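Local atomic coordinates of purine-binding protein BAB2_0673 (PDB entry 3S99), a protein that binds adenine and probably other purines such as guanine, and may serve as the substrate-binding component of an ABC-type uptake system. Residues G153-V158 with D199-L204. Sequence-based numbering, arbitrary orientation.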
loop_
_atom_site.group_PDB
_atom_site.type_symbol
_atom_site.label_atom_id
_atom_site.label_comp_id
_atom_site.label_asym_id
_atom_site.label_seq_id
_atom_site.Cartn_x
_atom_site.Cartn_y
_atom_site.Cartn_z
ATOM N N GLY A 153 -14.188 -10.315 -2.595
ATOM C CA GLY A 153 -14.069 -10.043 -1.159
ATOM C C GLY A 153 -12.940 -9.090 -0.879
ATOM O O GLY A 153 -11.828 -9.272 -1.355
ATOM N N TYR A 154 -13.214 -8.052 -0.114
ATOM C CA TYR A 154 -12.196 -7.040 0.155
ATOM C C TYR A 154 -11.969 -6.946 1.656
ATOM O O TYR A 154 -12.889 -6.663 2.417
ATOM C CB TYR A 154 -12.643 -5.707 -0.424
ATOM C CG TYR A 154 -11.532 -4.773 -0.842
ATOM C CD1 TYR A 154 -10.645 -4.227 0.089
ATOM C CD2 TYR A 154 -11.417 -4.360 -2.176
ATOM C CE1 TYR A 154 -9.603 -3.358 -0.331
ATOM C CE2 TYR A 154 -10.394 -3.497 -2.591
ATOM C CZ TYR A 154 -9.499 -2.996 -1.655
ATOM O OH TYR A 154 -8.518 -2.110 -2.063
ATOM N N ILE A 155 -10.742 -7.199 2.076
ATOM C CA ILE A 155 -10.395 -7.217 3.508
ATOM C C ILE A 155 -9.751 -5.872 3.844
ATOM O O ILE A 155 -8.605 -5.613 3.476
ATOM C CB ILE A 155 -9.479 -8.368 3.848
ATOM C CG1 ILE A 155 -10.172 -9.675 3.495
ATOM C CG2 ILE A 155 -9.065 -8.339 5.363
ATOM C CD1 ILE A 155 -9.285 -10.901 3.580
ATOM N N GLY A 156 -10.520 -5.009 4.508
ATOM C CA GLY A 156 -10.074 -3.682 4.828
ATOM C C GLY A 156 -9.320 -3.697 6.134
ATOM O O GLY A 156 -9.574 -4.535 7.004
ATOM N N SER A 157 -8.372 -2.775 6.260
ATOM C CA SER A 157 -7.609 -2.578 7.497
ATOM C C SER A 157 -8.347 -1.566 8.353
ATOM O O SER A 157 -9.238 -1.934 9.123
ATOM C CB SER A 157 -6.194 -2.077 7.158
ATOM O OG SER A 157 -6.192 -1.178 6.029
ATOM N N VAL A 158 -7.997 -0.292 8.170
ATOM C CA VAL A 158 -8.652 0.814 8.853
ATOM C C VAL A 158 -9.117 1.766 7.763
ATOM O O VAL A 158 -8.440 1.916 6.755
ATOM C CB VAL A 158 -7.698 1.565 9.826
ATOM C CG1 VAL A 158 -7.492 0.768 11.146
ATOM C CG2 VAL A 158 -6.381 1.827 9.183
ATOM N N ASP A 199 -9.797 -14.970 9.398
ATOM C CA ASP A 199 -11.243 -15.052 9.642
ATOM C C ASP A 199 -12.022 -14.299 8.569
ATOM O O ASP A 199 -13.039 -14.791 8.104
ATOM C CB ASP A 199 -11.623 -14.505 11.010
ATOM C CG ASP A 199 -11.130 -15.391 12.153
ATOM O OD1 ASP A 199 -10.872 -16.582 11.920
ATOM O OD2 ASP A 199 -11.003 -14.881 13.268
ATOM N N ALA A 200 -11.552 -13.110 8.187
ATOM C CA ALA A 200 -12.273 -12.302 7.191
ATOM C C ALA A 200 -12.338 -12.992 5.826
ATOM O O ALA A 200 -13.383 -13.014 5.191
ATOM C CB ALA A 200 -11.648 -10.899 7.068
ATOM N N ALA A 201 -11.211 -13.558 5.391
ATOM C CA ALA A 201 -11.152 -14.317 4.157
ATOM C C ALA A 201 -12.121 -15.519 4.153
ATOM O O ALA A 201 -12.825 -15.749 3.183
ATOM C CB ALA A 201 -9.704 -14.780 3.890
ATOM N N LYS A 202 -12.158 -16.274 5.241
ATOM C CA LYS A 202 -13.042 -17.412 5.352
ATOM C C LYS A 202 -14.498 -16.948 5.296
ATOM O O LYS A 202 -15.311 -17.523 4.582
ATOM C CB LYS A 202 -12.782 -18.176 6.643
ATOM C CG LYS A 202 -11.387 -18.821 6.729
ATOM C CD LYS A 202 -11.180 -19.513 8.093
ATOM C CE LYS A 202 -9.744 -20.007 8.318
ATOM N NZ LYS A 202 -9.590 -20.758 9.612
ATOM N N ALA A 203 -14.834 -15.898 6.032
ATOM C CA ALA A 203 -16.193 -15.379 5.993
ATOM C C ALA A 203 -16.555 -14.900 4.581
ATOM O O ALA A 203 -17.657 -15.140 4.124
ATOM C CB ALA A 203 -16.367 -14.263 6.988
ATOM N N LEU A 204 -15.637 -14.235 3.884
ATOM C CA LEU A 204 -15.959 -13.740 2.522
ATOM C C LEU A 204 -16.128 -14.882 1.521
ATOM O O LEU A 204 -17.036 -14.853 0.704
ATOM C CB LEU A 204 -14.914 -12.730 2.039
ATOM C CG LEU A 204 -14.911 -11.426 2.821
ATOM C CD1 LEU A 204 -13.605 -10.636 2.532
ATOM C CD2 LEU A 204 -16.161 -10.625 2.473
#
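G153 meets L204 where strand and helix come near each other: their CA atoms are 5.5 Å apart. The glycine has no side chain, and CD1 of L204 lies 3.8 Å from its CA. The same methyl reaches the backbone N of Y154 (3.7 Å), whereas the Y154 ring leaves from the other face of the strand and meets F170 edge-to-face. I155 supplies the remaining contacts: its CG1-CD1 branch meets A201 and L204, while CG2 faces A200. With CG1 anti to the carbonyl carbon (chi1 -60°) and the chain extended beyond it, CD1 arrives beside A201, 3.7 Å from its N; CG1 packs against L204 CD1 at 3.7 Å, and CG2 lies 4.0 Å from A200 CB. No hydrogen bond crosses, so the contact is apolar packing. The segment axes run nearly antiparallel (157°) and 8.6 Å apart, as expected for a helix packed on the parallel part of a mixed sheet in a beta-alpha-beta crossover. Helix 194-206 links edge strand 182-187 to strand 211-214, which flank strand 151-156 on either side; A200 and L204 also touch I186, L204 reaches I212, and A201 leans on A221 and V224 of helix 220-227.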